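Local structure of pyruvate kinase (Pseudomonas aeruginosa, 6QXL) at residues Ile26-Asp31 with His59-Val63; Met186-Tyr190 with Arg409-Arg414; Val306-Ala312 with Ala416-Gly420; Ile402-Ser406 with Ala440-Leu444. The protein probably catalyses the last step of glycolysis, in which phosphoenolpyruvate and ADP give pyruvate and ATP, and works as a homotetramer that binds glucose 6-phosphate. One frame throughout, in Å; residues are numbered along the deposited sequence.

Overall arrangement
Interactions 1, 2 and 3 gather round the end of the TIM barrel that faces the alpha/beta domain, while interaction 4 lies within that domain. Interaction 1 joins the end of helix 19-28 and the turn after it to the loop after helix 42-58; interactions 2 and 3 cross between the domains, using successive pieces of the chain, 409-414 and 416-420. Interactions 3 and 4 are buried, interactions 1 and 2 partly so. Charged groups mark the first three: an arginine bonded to one carbonyl and a carboxylate in interaction 1, a salt bridge beside a tyrosine bond in interaction 2, a stacked arginine in interaction 3. Interaction 4 is mostly apolar, with one tyrosine hydroxyl bonded to a helix carbonyl.

Interaction 1 (Ile26-Asp31 with His59-Val63); sequences ILAGID and HGRFV
Arg61 and Asp31 carry the polar part of the contact. The arginine chain bends at chi2 (-87°) and chi3 (-61°), which turns its NH2 onto the turn that follows the helix. There Arg61 NH2 gives a hydrogen bond of 3.0 Å to Ile30 O, close to the guanidinium plane but from above the carbonyl plane. The same nitrogen forms a salt bridge to Asp31 OD1 at 3.1 Å, meeting the carboxylate from above its plane. One water extends this network, donating to Asp31 OD1 and to Phe62 O. Asp31 OD2 turns to Arg4 in a second salt bridge; the carboxylate is thus shared by two arginines, with Ile8 N also bonded to OD2, which would probably favour its charged form. A weaker polar contact links the backbones, Val63 CA-H to Asp31 O, 3.4 Å from CA to O.

Apolar contacts lie beside this. Val63 CG2 packs against Ile26 CD1 at 4.2 Å, and Val63 CG1 rests at the same 4.2 Å from Ile30 CD1. At the outer end Leu27 CD2 sits over one face of the His59 imidazole in a CH-pi contact, 3.8 Å from the ring centroid and shifted toward the rim nearest ND1. His59 NE2 meanwhile bonds Glu23 of helix 19-28.

Helices 19-28 and 42-58 finish in Schellman motifs, at Gly29 and Gly60, and each chain then runs into a barrel strand, 32-36 or 64-68. Here Asp31 places its buried carboxylate just before the first of them. Consecutive helix-to-strand turns meeting side by side at the N-terminal end of the parallel strands are characteristic of the TIM barrel.

Interaction 2 (Met186-Tyr190 with Arg409-Arg414); sequences MDLDY and RETQAR
Arg409 reaches from its helix to Asp189 through a folded side chain: CG stands anti to the backbone N, and bends at chi2 and chi3 (48°) then swing the guanidinium round to the carboxylate. Arg409 NH1 donates to Asp189 OD1 over 3.1 Å, using the syn lone pair of that oxygen, with the acceptor tilted somewhat from the guanidinium plane. The two flat groups are turned 39° against each other. Ala413 CB lies against the same carboxylate, 3.5 Å from Asp189 OD1. Asp189 OD2 accepts from Leu65 N and forms a salt bridge with Arg53, so both oxygens have partners and the carboxylate is fixed in rotation.

These groups join the turn after helix 174-185, which ends in a Schellman motif at Asp187 and enters barrel strand 190-193, to helix 409-414 of the alpha/beta domain; the contact is thus part of the interface between the two domains.

Tyr190 extends across to the last turn of that helix, where its OH donates to Arg414 O at 2.8 Å. The acceptor lies in the plane of the ring, at its edge. Arg414 CG comes within 3.5 Å of Tyr190 OH. Bent at chi3 (-56°), the remainder of the Arg414 chain returns along its own helix, and Arg414 NH2 makes a salt bridge of 3.1 Å to Glu410 OE2. The Arg414 guanidinium stands almost perpendicular to the Tyr190 ring and makes a cation-pi contact with Trp217.

Interaction 3 (Val306-Ala312 with Ala416-Gly420); sequences VLDYTDA and AMFRG
The two backbones come closest at Asp311 and Arg419, whose CA atoms are 4.6 Å apart, just beyond the helix end where Tyr309, at positive phi, closes a Schellman motif. Arg419 dominates the contact. Its chain is extended from CG to NE, with CG anti to the backbone N (chi1 -180°), a shape that carries the guanidinium to one carbonyl of the last helical turn and one of the loop after it. Arg419 NH1 donates twice: to Val306 O at 2.9 Å, in the carbonyl plane and on a lone pair, and to Thr310 O at 3.1 Å. Both acceptors lie near the guanidinium plane and both bonds are nearly straight. Val306 O also accepts a hydrogen bond from Tyr309 N.

One face of the guanidinium lies flat on the Tyr309 ring, centres 3.7 Å apart and planes at 13°, a stacked cation-pi pair. The in-plane bonds and this stack together fix the group's rotation, while Tyr309 OH is bonded to Ser398 and Ser345. Arg419 N donates to Asp311 OD2 over 3.0 Å, on the anti side and tilted from the carboxylate plane; Asp311 OD2 also makes a salt bridge to Arg395. Ala312 CB adds a loose apolar touch to Met417 CG, at 4.4 Å.

At this interface between barrel and alpha/beta domains, the passage from helix 296-307 to strand 312-315 meets the chain entering strand 421-425; helix 325-340 touches Val306 and Arg419, strand 277-281 Asp311, Met417 and Phe418.

Interaction 4 (Ile402-Ser406 with Ala440-Leu444); sequences IYAYS and AVDEL
Strand 402-406 and helix 436-446 belong to the alpha/beta domain, where the helix packs on one side of the mixed sheet; the short segments approach to 11.2 Å between axes and run at 126° to each other. Two tyrosines on alternate strand positions, Tyr403 and Tyr405, point to the helix and bridge that spacing. Leu444 sits in the corner formed by the two rings. Its CD2 methyl stands over the centre of the Tyr403 ring, 3.8 Å from the centroid and only 7° off the ring normal, a CH-pi contact nearly equidistant from all six ring atoms. The same methyl lies at the edge of the Tyr405 ring, near its plane, so one leucine branch serves both aromatics.

Tyr405 brings the polar element. With CG beside the backbone N (chi1 -76°), the ring reaches the helix and Tyr405 OH donates to Ala440 O at 2.9 Å, from above the carbonyl plane. Leu444 CG, Leu444 CD2 and Glu443 CB all come within 3.8 Å of Tyr405 OH. Tyr405 CE2 meets Ala440 CB at 3.6 Å. The side chain of Tyr405 is about 7 Å from the bound glucose 6-phosphate.

Strand 402-406 runs between strands 377-383 and 421-425. Ile381 touches both Tyr405 and Ala440, Ile424 packs on Tyr403 and Glu443, and Phe426 meets the Tyr405 ring edge-to-face; helix 388-394 covers Ile402 and Ala404.

Interaction 1 (Ile26-Asp31 with His59-Val63)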
loop_
_atom_site.group_PDB
_atom_site.type_symbol
_atom_site.label_atom_id
_atom_site.label_comp_id
_atom_site.label_asym_id
_atom_site.label_seq_id
_atom_site.Cartn_x
_atom_site.Cartn_y
_atom_site.Cartn_z
ATOM N N ILE A 26 -29.598 -31.218 -10.727
ATOM C CA ILE A 26 -30.221 -29.903 -10.892
ATOM C C ILE A 26 -30.601 -29.350 -9.523
ATOM O O ILE A 26 -30.302 -28.193 -9.210
ATOM C CB ILE A 26 -31.448 -29.980 -11.826
ATOM C CG1 ILE A 26 -30.971 -30.579 -13.197
ATOM C CG2 ILE A 26 -32.102 -28.636 -11.997
ATOM C CD1 ILE A 26 -29.961 -29.960 -13.987
ATOM N N LEU A 27 -31.236 -30.172 -8.708
ATOM C CA LEU A 27 -31.641 -29.726 -7.372
ATOM C C LEU A 27 -30.464 -29.502 -6.451
ATOM O O LEU A 27 -30.554 -28.691 -5.549
ATOM C CB LEU A 27 -32.616 -30.710 -6.724
ATOM C CG LEU A 27 -33.977 -30.792 -7.380
ATOM C CD1 LEU A 27 -34.629 -32.135 -7.002
ATOM C CD2 LEU A 27 -34.850 -29.580 -7.034
ATOM N N ALA A 28 -29.372 -30.226 -6.663
ATOM C CA ALA A 28 -28.189 -30.057 -5.826
ATOM C C ALA A 28 -27.431 -28.770 -6.160
ATOM O O ALA A 28 -26.587 -28.328 -5.375
ATOM C CB ALA A 28 -27.273 -31.261 -5.939
ATOM N N GLY A 29 -27.714 -28.197 -7.330
ATOM C CA GLY A 29 -27.247 -26.877 -7.674
ATOM C C GLY A 29 -26.310 -26.755 -8.852
ATOM O O GLY A 29 -25.634 -25.735 -8.976
ATOM N N ILE A 30 -26.242 -27.717 -9.759
ATOM C CA ILE A 30 -25.321 -27.534 -10.873
ATOM C C ILE A 30 -25.703 -26.298 -11.679
ATOM O O ILE A 30 -26.871 -26.004 -11.860
ATOM C CB ILE A 30 -25.207 -28.766 -11.790
ATOM C CG1 ILE A 30 -26.493 -29.084 -12.533
ATOM C CG2 ILE A 30 -24.755 -29.991 -11.005
ATOM C CD1 ILE A 30 -26.204 -29.780 -13.852
ATOM N N ASP A 31 -24.712 -25.565 -12.140
ATOM C CA ASP A 31 -24.952 -24.384 -12.958
ATOM C C ASP A 31 -24.624 -24.631 -14.437
ATOM O O ASP A 31 -25.118 -23.909 -15.301
ATOM C CB ASP A 31 -24.158 -23.190 -12.400
ATOM C CG ASP A 31 -24.378 -22.988 -10.880
ATOM O OD1 ASP A 31 -25.456 -22.459 -10.450
ATOM O OD2 ASP A 31 -23.466 -23.380 -10.095
ATOM N N HIS A 59 -37.625 -26.705 -12.449
ATOM C CA HIS A 59 -37.291 -26.181 -11.123
ATOM C C HIS A 59 -36.828 -24.735 -11.121
ATOM O O HIS A 59 -36.232 -24.286 -10.152
ATOM C CB HIS A 59 -36.256 -27.080 -10.477
ATOM C CG HIS A 59 -36.755 -28.468 -10.234
ATOM N ND1 HIS A 59 -37.527 -28.797 -9.139
ATOM C CD2 HIS A 59 -36.634 -29.598 -10.970
ATOM C CE1 HIS A 59 -37.852 -30.074 -9.213
ATOM N NE2 HIS A 59 -37.288 -30.590 -10.291
ATOM N N GLY A 60 -37.126 -23.987 -12.181
ATOM C CA GLY A 60 -36.831 -22.551 -12.203
ATOM C C GLY A 60 -35.354 -22.234 -12.084
ATOM O O GLY A 60 -34.963 -21.312 -11.385
ATOM N N ARG A 61 -34.537 -23.031 -12.765
ATOM C CA ARG A 61 -33.102 -22.900 -12.745
ATOM C C ARG A 61 -32.615 -22.675 -14.166
ATOM O O ARG A 61 -33.269 -23.042 -15.152
ATOM C CB ARG A 61 -32.464 -24.156 -12.168
ATOM C CG ARG A 61 -32.743 -24.379 -10.688
ATOM C CD ARG A 61 -31.745 -23.665 -9.838
ATOM N NE ARG A 61 -30.392 -24.126 -10.077
ATOM C CZ ARG A 61 -29.290 -23.517 -9.630
ATOM N NH1 ARG A 61 -29.371 -22.439 -8.854
ATOM N NH2 ARG A 61 -28.084 -24.047 -9.901
ATOM N N PHE A 62 -31.438 -22.076 -14.255
ATOM C CA PHE A 62 -30.851 -21.735 -15.533
ATOM C C PHE A 62 -29.501 -22.405 -15.594
ATOM O O PHE A 62 -28.546 -21.964 -14.958
ATOM C CB PHE A 62 -30.768 -20.217 -15.679
ATOM C CG PHE A 62 -32.105 -19.571 -15.609
ATOM C CD1 PHE A 62 -32.661 -19.249 -14.363
ATOM C CD2 PHE A 62 -32.854 -19.362 -16.759
ATOM C CE1 PHE A 62 -33.920 -18.692 -14.271
ATOM C CE2 PHE A 62 -34.106 -18.783 -16.686
ATOM C CZ PHE A 62 -34.648 -18.479 -15.447
ATOM N N VAL A 63 -29.458 -23.517 -16.326
ATOM C CA VAL A 63 -28.269 -24.323 -16.471
ATOM C C VAL A 63 -27.756 -24.213 -17.901
ATOM O O VAL A 63 -28.466 -24.511 -18.850
ATOM C CB VAL A 63 -28.560 -25.785 -16.123
ATOM C CG1 VAL A 63 -27.321 -26.656 -16.359
ATOM C CG2 VAL A 63 -29.059 -25.890 -14.669
HETATM O O HOH W 1 -27.188 -21.625 -12.456
#

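Interaction 2 (Met186-Tyr190 with Arg409-Arg414)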
loop_
_atom_site.group_PDB
_atom_site.type_symbol
_atom_site.label_atom_id
_atom_site.label_comp_id
_atom_site.label_asym_id
_atom_site.label_seq_id
_atom_site.Cartn_x
_atom_site.Cartn_y
_atom_site.Cartn_z
ATOM N N MET A 186 -27.422 -28.226 -31.586
ATOM C CA MET A 186 -28.041 -28.382 -30.266
ATOM C C MET A 186 -28.240 -27.065 -29.534
ATOM O O MET A 186 -28.776 -27.073 -28.430
ATOM C CB MET A 186 -27.178 -29.301 -29.393
ATOM C CG MET A 186 -27.069 -30.739 -29.875
ATOM S SD MET A 186 -25.797 -31.630 -28.969
ATOM C CE MET A 186 -26.691 -31.942 -27.453
ATOM N N ASP A 187 -27.816 -25.940 -30.130
ATOM C CA ASP A 187 -27.874 -24.607 -29.482
ATOM C C ASP A 187 -27.126 -24.573 -28.157
ATOM O O ASP A 187 -27.632 -24.084 -27.149
ATOM C CB ASP A 187 -29.331 -24.136 -29.252
ATOM C CG ASP A 187 -29.978 -23.622 -30.501
ATOM O OD1 ASP A 187 -29.332 -23.528 -31.600
ATOM O OD2 ASP A 187 -31.162 -23.266 -30.345
ATOM N N LEU A 188 -25.917 -25.118 -28.152
ATOM C CA LEU A 188 -25.128 -25.136 -26.936
ATOM C C LEU A 188 -24.697 -23.721 -26.561
ATOM O O LEU A 188 -24.430 -22.888 -27.426
ATOM C CB LEU A 188 -23.910 -26.044 -27.100
ATOM C CG LEU A 188 -24.177 -27.538 -27.316
ATOM C CD1 LEU A 188 -22.876 -28.303 -27.255
ATOM C CD2 LEU A 188 -25.167 -28.091 -26.297
ATOM N N ASP A 189 -24.654 -23.465 -25.263
ATOM C CA ASP A 189 -24.297 -22.153 -24.742
ATOM C C ASP A 189 -22.785 -21.909 -24.756
ATOM O O ASP A 189 -22.339 -20.785 -24.988
ATOM C CB ASP A 189 -24.864 -22.018 -23.349
ATOM C CG ASP A 189 -26.350 -22.310 -23.316
ATOM O OD1 ASP A 189 -27.117 -21.570 -23.943
ATOM O OD2 ASP A 189 -26.750 -23.317 -22.731
ATOM N N TYR A 190 -22.001 -22.961 -24.509
ATOM C CA TYR A 190 -20.541 -22.871 -24.514
ATOM C C TYR A 190 -19.958 -24.032 -25.295
ATOM O O TYR A 190 -20.475 -25.143 -25.254
ATOM C CB TYR A 190 -19.978 -22.896 -23.077
ATOM C CG TYR A 190 -20.239 -21.647 -22.287
ATOM C CD1 TYR A 190 -19.454 -20.514 -22.458
ATOM C CD2 TYR A 190 -21.275 -21.592 -21.371
ATOM C CE1 TYR A 190 -19.701 -19.368 -21.729
ATOM C CE2 TYR A 190 -21.523 -20.446 -20.637
ATOM C CZ TYR A 190 -20.722 -19.359 -20.806
ATOM O OH TYR A 190 -20.998 -18.229 -20.097
ATOM N N ARG A 409 -33.154 -16.248 -24.046
ATOM C CA ARG A 409 -32.746 -17.508 -23.435
ATOM C C ARG A 409 -31.238 -17.706 -23.525
ATOM O O ARG A 409 -30.623 -18.161 -22.575
ATOM C CB ARG A 409 -33.480 -18.685 -24.054
ATOM C CG ARG A 409 -33.232 -20.067 -23.413
ATOM C CD ARG A 409 -33.016 -21.205 -24.409
ATOM N NE ARG A 409 -32.051 -20.969 -25.508
ATOM C CZ ARG A 409 -30.763 -21.314 -25.533
ATOM N NH1 ARG A 409 -30.183 -21.926 -24.481
ATOM N NH2 ARG A 409 -30.078 -21.015 -26.673
ATOM N N GLU A 410 -30.668 -17.344 -24.663
ATOM C CA GLU A 410 -29.216 -17.377 -24.884
ATOM C C GLU A 410 -28.482 -16.691 -23.713
ATOM O O GLU A 410 -27.546 -17.253 -23.149
ATOM C CB GLU A 410 -28.910 -16.674 -26.209
ATOM C CG GLU A 410 -27.557 -16.798 -26.796
ATOM C CD GLU A 410 -27.367 -15.886 -28.043
ATOM O OE1 GLU A 410 -28.354 -15.375 -28.630
ATOM O OE2 GLU A 410 -26.176 -15.680 -28.426
ATOM N N THR A 411 -28.964 -15.522 -23.327
ATOM C CA THR A 411 -28.352 -14.751 -22.260
ATOM C C THR A 411 -28.676 -15.341 -20.904
ATOM O O THR A 411 -27.804 -15.431 -20.043
ATOM C CB THR A 411 -28.806 -13.271 -22.349
ATOM O OG1 THR A 411 -28.413 -12.752 -23.628
ATOM C CG2 THR A 411 -28.220 -12.430 -21.253
ATOM N N GLN A 412 -29.927 -15.744 -20.706
ATOM C CA GLN A 412 -30.336 -16.326 -19.416
ATOM C C GLN A 412 -29.464 -17.528 -19.027
ATOM O O GLN A 412 -29.201 -17.746 -17.854
ATOM C CB GLN A 412 -31.804 -16.753 -19.467
ATOM C CG GLN A 412 -32.787 -15.586 -19.443
ATOM C CD GLN A 412 -34.168 -15.945 -19.974
ATOM O OE1 GLN A 412 -34.439 -17.104 -20.326
ATOM N NE2 GLN A 412 -35.013 -14.958 -20.083
ATOM N N ALA A 413 -29.018 -18.302 -20.025
ATOM C CA ALA A 413 -28.158 -19.452 -19.776
ATOM C C ALA A 413 -26.692 -19.063 -19.653
ATOM O O ALA A 413 -25.987 -19.554 -18.778
ATOM C CB ALA A 413 -28.324 -20.484 -20.875
ATOM N N ARG A 414 -26.237 -18.199 -20.543
ATOM C CA ARG A 414 -24.850 -17.764 -20.561
ATOM C C ARG A 414 -24.350 -17.366 -19.176
ATOM O O ARG A 414 -23.330 -17.854 -18.688
ATOM C CB ARG A 414 -24.707 -16.581 -21.504
ATOM C CG ARG A 414 -23.334 -16.488 -22.084
ATOM C CD ARG A 414 -23.126 -15.151 -22.727
ATOM N NE ARG A 414 -24.008 -14.671 -23.769
ATOM C CZ ARG A 414 -24.137 -15.173 -24.980
ATOM N NH1 ARG A 414 -23.520 -16.294 -25.343
ATOM N NH2 ARG A 414 -24.964 -14.584 -25.831
#

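Interaction 3 (Val306-Ala312 with Ala416-Gly420)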
loop_
_atom_site.group_PDB
_atom_site.type_symbol
_atom_site.label_atom_id
_atom_site.label_comp_id
_atom_site.label_asym_id
_atom_site.label_seq_id
_atom_site.Cartn_x
_atom_site.Cartn_y
_atom_site.Cartn_z
ATOM N N VAL A 306 -11.664 -21.012 -5.013
ATOM C CA VAL A 306 -12.630 -19.967 -4.739
ATOM C C VAL A 306 -11.927 -18.691 -4.283
ATOM O O VAL A 306 -12.280 -17.589 -4.726
ATOM C CB VAL A 306 -13.669 -20.433 -3.714
ATOM C CG1 VAL A 306 -14.575 -19.285 -3.297
ATOM C CG2 VAL A 306 -14.508 -21.580 -4.300
ATOM N N LEU A 307 -10.921 -18.814 -3.429
ATOM C CA LEU A 307 -10.163 -17.642 -2.997
ATOM C C LEU A 307 -9.302 -17.066 -4.117
ATOM O O LEU A 307 -9.136 -15.853 -4.168
ATOM C CB LEU A 307 -9.321 -17.957 -1.789
ATOM C CG LEU A 307 -10.066 -18.464 -0.556
ATOM C CD1 LEU A 307 -9.108 -18.763 0.567
ATOM C CD2 LEU A 307 -11.149 -17.533 -0.069
ATOM N N ASP A 308 -8.820 -17.898 -5.046
ATOM C CA ASP A 308 -8.167 -17.373 -6.255
ATOM C C ASP A 308 -9.153 -16.573 -7.138
ATOM O O ASP A 308 -8.732 -15.935 -8.102
ATOM C CB ASP A 308 -7.555 -18.487 -7.115
ATOM C CG ASP A 308 -6.504 -19.348 -6.389
ATOM O OD1 ASP A 308 -5.755 -18.796 -5.539
ATOM O OD2 ASP A 308 -6.429 -20.587 -6.660
ATOM N N TYR A 309 -10.453 -16.644 -6.822
ATOM C CA TYR A 309 -11.515 -15.948 -7.554
ATOM C C TYR A 309 -11.799 -16.546 -8.938
ATOM O O TYR A 309 -12.035 -15.837 -9.913
ATOM C CB TYR A 309 -11.310 -14.402 -7.612
ATOM C CG TYR A 309 -12.536 -13.699 -7.118
ATOM C CD1 TYR A 309 -12.810 -13.647 -5.738
ATOM C CD2 TYR A 309 -13.474 -13.159 -8.003
ATOM C CE1 TYR A 309 -13.956 -13.038 -5.263
ATOM C CE2 TYR A 309 -14.626 -12.543 -7.527
ATOM C CZ TYR A 309 -14.862 -12.492 -6.160
ATOM O OH TYR A 309 -16.003 -11.907 -5.682
ATOM N N THR A 310 -11.812 -17.866 -8.996
ATOM C CA THR A 310 -12.314 -18.579 -10.156
ATOM C C THR A 310 -13.813 -18.321 -10.283
ATOM O O THR A 310 -14.509 -18.104 -9.285
ATOM C CB THR A 310 -12.025 -20.102 -10.025
ATOM O OG1 THR A 310 -12.105 -20.733 -11.310
ATOM C CG2 THR A 310 -12.955 -20.791 -9.055
ATOM N N ASP A 311 -14.313 -18.356 -11.508
ATOM C CA ASP A 311 -15.747 -18.240 -11.725
ATOM C C ASP A 311 -16.443 -19.542 -11.377
ATOM O O ASP A 311 -17.514 -19.545 -10.776
ATOM C CB ASP A 311 -16.103 -17.909 -13.159
ATOM C CG ASP A 311 -15.925 -16.452 -13.489
ATOM O OD1 ASP A 311 -14.782 -15.963 -13.735
ATOM O OD2 ASP A 311 -17.015 -15.817 -13.598
ATOM N N ALA A 312 -15.836 -20.650 -11.791
ATOM C CA ALA A 312 -16.447 -21.943 -11.599
ATOM C C ALA A 312 -15.411 -23.003 -11.304
ATOM O O ALA A 312 -14.252 -22.888 -11.683
ATOM C CB ALA A 312 -17.250 -22.337 -12.826
ATOM N N ALA A 416 -25.119 -18.199 -16.347
ATOM C CA ALA A 416 -25.045 -19.245 -15.332
ATOM C C ALA A 416 -23.604 -19.589 -14.919
ATOM O O ALA A 416 -23.376 -20.002 -13.797
ATOM C CB ALA A 416 -25.782 -20.495 -15.795
ATOM N N MET A 417 -22.653 -19.397 -15.817
ATOM C CA MET A 417 -21.260 -19.601 -15.489
ATOM C C MET A 417 -20.545 -18.386 -14.869
ATOM O O MET A 417 -19.390 -18.511 -14.483
ATOM C CB MET A 417 -20.480 -20.051 -16.722
ATOM C CG MET A 417 -19.315 -21.002 -16.418
ATOM S SD MET A 417 -18.400 -21.317 -17.938
ATOM C CE MET A 417 -19.327 -22.649 -18.586
ATOM N N PHE A 418 -21.210 -17.237 -14.750
ATOM C CA PHE A 418 -20.585 -16.025 -14.225
ATOM C C PHE A 418 -20.661 -16.031 -12.700
ATOM O O PHE A 418 -21.738 -16.146 -12.130
ATOM C CB PHE A 418 -21.299 -14.763 -14.719
ATOM C CG PHE A 418 -21.233 -14.512 -16.206
ATOM C CD1 PHE A 418 -20.645 -15.392 -17.096
ATOM C CD2 PHE A 418 -21.801 -13.355 -16.713
ATOM C CE1 PHE A 418 -20.609 -15.117 -18.456
ATOM C CE2 PHE A 418 -21.782 -13.079 -18.072
ATOM C CZ PHE A 418 -21.177 -13.966 -18.945
ATOM N N ARG A 419 -19.536 -15.851 -12.031
ATOM C CA ARG A 419 -19.541 -15.860 -10.588
ATOM C C ARG A 419 -20.417 -14.735 -10.027
ATOM O O ARG A 419 -20.256 -13.581 -10.398
ATOM C CB ARG A 419 -18.125 -15.713 -10.026
ATOM C CG ARG A 419 -18.069 -15.715 -8.497
ATOM C CD ARG A 419 -16.649 -15.849 -8.026
ATOM N NE ARG A 419 -16.525 -15.652 -6.576
ATOM C CZ ARG A 419 -15.556 -16.158 -5.824
ATOM N NH1 ARG A 419 -14.615 -16.916 -6.377
ATOM N NH2 ARG A 419 -15.535 -15.920 -4.524
ATOM N N GLY A 420 -21.319 -15.092 -9.114
ATOM C CA GLY A 420 -22.136 -14.130 -8.393
ATOM C C GLY A 420 -23.365 -13.619 -9.162
ATOM O O GLY A 420 -24.088 -12.782 -8.633
#

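Interaction 4 (Ile402-Ser406 with Ala440-Leu444)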
loop_
_atom_site.group_PDB
_atom_site.type_symbol
_atom_site.label_atom_id
_atom_site.label_comp_id
_atom_site.label_asym_id
_atom_site.label_seq_id
_atom_site.Cartn_x
_atom_site.Cartn_y
_atom_site.Cartn_z
ATOM N N ILE A 402 -25.512 -9.970 -8.123
ATOM C CA ILE A 402 -25.684 -9.372 -9.435
ATOM C C ILE A 402 -26.779 -10.130 -10.187
ATOM O O ILE A 402 -26.657 -11.326 -10.451
ATOM C CB ILE A 402 -24.375 -9.455 -10.228
ATOM C CG1 ILE A 402 -23.264 -8.732 -9.466
ATOM C CG2 ILE A 402 -24.564 -8.889 -11.637
ATOM C CD1 ILE A 402 -21.883 -8.911 -10.046
ATOM N N TYR A 403 -27.859 -9.434 -10.529
ATOM C CA TYR A 403 -28.976 -10.040 -11.267
ATOM C C TYR A 403 -28.975 -9.604 -12.714
ATOM O O TYR A 403 -29.077 -8.421 -12.988
ATOM C CB TYR A 403 -30.269 -9.681 -10.595
ATOM C CG TYR A 403 -30.381 -10.287 -9.229
ATOM C CD1 TYR A 403 -30.762 -11.610 -9.066
ATOM C CD2 TYR A 403 -30.090 -9.551 -8.095
ATOM C CE1 TYR A 403 -30.857 -12.176 -7.800
ATOM C CE2 TYR A 403 -30.209 -10.123 -6.829
ATOM C CZ TYR A 403 -30.585 -11.430 -6.709
ATOM O OH TYR A 403 -30.682 -11.973 -5.473
ATOM N N ALA A 404 -28.823 -10.560 -13.626
ATOM C CA ALA A 404 -28.886 -10.295 -15.063
ATOM C C ALA A 404 -30.351 -10.435 -15.528
ATOM O O ALA A 404 -30.890 -11.553 -15.606
ATOM C CB ALA A 404 -27.986 -11.263 -15.817
ATOM N N TYR A 405 -30.976 -9.286 -15.790
ATOM C CA TYR A 405 -32.326 -9.199 -16.334
ATOM C C TYR A 405 -32.239 -9.235 -17.854
ATOM O O TYR A 405 -31.667 -8.329 -18.480
ATOM C CB TYR A 405 -33.010 -7.913 -15.883
ATOM C CG TYR A 405 -33.498 -7.906 -14.440
ATOM C CD1 TYR A 405 -32.645 -8.152 -13.380
ATOM C CD2 TYR A 405 -34.803 -7.600 -14.143
ATOM C CE1 TYR A 405 -33.108 -8.120 -12.064
ATOM C CE2 TYR A 405 -35.270 -7.586 -12.827
ATOM C CZ TYR A 405 -34.412 -7.833 -11.800
ATOM O OH TYR A 405 -34.865 -7.801 -10.498
ATOM N N SER A 406 -32.784 -10.284 -18.454
ATOM C CA SER A 406 -32.753 -10.401 -19.894
ATOM C C SER A 406 -33.998 -11.117 -20.391
ATOM O O SER A 406 -34.570 -11.955 -19.693
ATOM C CB SER A 406 -31.504 -11.136 -20.346
ATOM O OG SER A 406 -31.265 -10.942 -21.728
ATOM N N ALA A 440 -38.947 -4.315 -12.274
ATOM C CA ALA A 440 -37.699 -4.994 -11.914
ATOM C C ALA A 440 -37.573 -5.186 -10.400
ATOM O O ALA A 440 -37.275 -6.267 -9.924
ATOM C CB ALA A 440 -36.509 -4.237 -12.452
ATOM N N VAL A 441 -37.859 -4.161 -9.636
ATOM C CA VAL A 441 -37.797 -4.297 -8.189
ATOM C C VAL A 441 -38.811 -5.320 -7.682
ATOM O O VAL A 441 -38.574 -5.994 -6.683
ATOM C CB VAL A 441 -37.969 -2.925 -7.519
ATOM C CG1 VAL A 441 -38.085 -3.031 -5.993
ATOM C CG2 VAL A 441 -36.781 -2.052 -7.891
ATOM N N ASP A 442 -39.944 -5.438 -8.364
ATOM C CA ASP A 442 -40.966 -6.423 -7.969
ATOM C C ASP A 442 -40.432 -7.850 -8.034
ATOM O O ASP A 442 -40.640 -8.640 -7.106
ATOM C CB ASP A 442 -42.251 -6.284 -8.808
ATOM C CG ASP A 442 -43.148 -5.137 -8.340
ATOM O OD1 ASP A 442 -43.112 -4.777 -7.146
ATOM O OD2 ASP A 442 -43.872 -4.564 -9.187
ATOM N N GLU A 443 -39.707 -8.150 -9.110
ATOM C CA GLU A 443 -39.089 -9.463 -9.281
ATOM C C GLU A 443 -38.204 -9.864 -8.091
ATOM O O GLU A 443 -38.178 -11.027 -7.705
ATOM C CB GLU A 443 -38.279 -9.495 -10.577
ATOM C CG GLU A 443 -39.116 -9.372 -11.848
ATOM C CD GLU A 443 -39.944 -10.613 -12.148
ATOM O OE1 GLU A 443 -39.348 -11.670 -12.210
ATOM O OE2 GLU A 443 -41.171 -10.520 -12.314
ATOM N N LEU A 444 -37.499 -8.915 -7.495
ATOM C CA LEU A 444 -36.701 -9.227 -6.313
ATOM C C LEU A 444 -37.534 -9.305 -5.049
ATOM O O LEU A 444 -37.230 -10.084 -4.152
ATOM C CB LEU A 444 -35.561 -8.213 -6.135
ATOM C CG LEU A 444 -34.547 -8.067 -7.266
ATOM C CD1 LEU A 444 -33.471 -7.099 -6.814
ATOM C CD2 LEU A 444 -33.923 -9.407 -7.658
#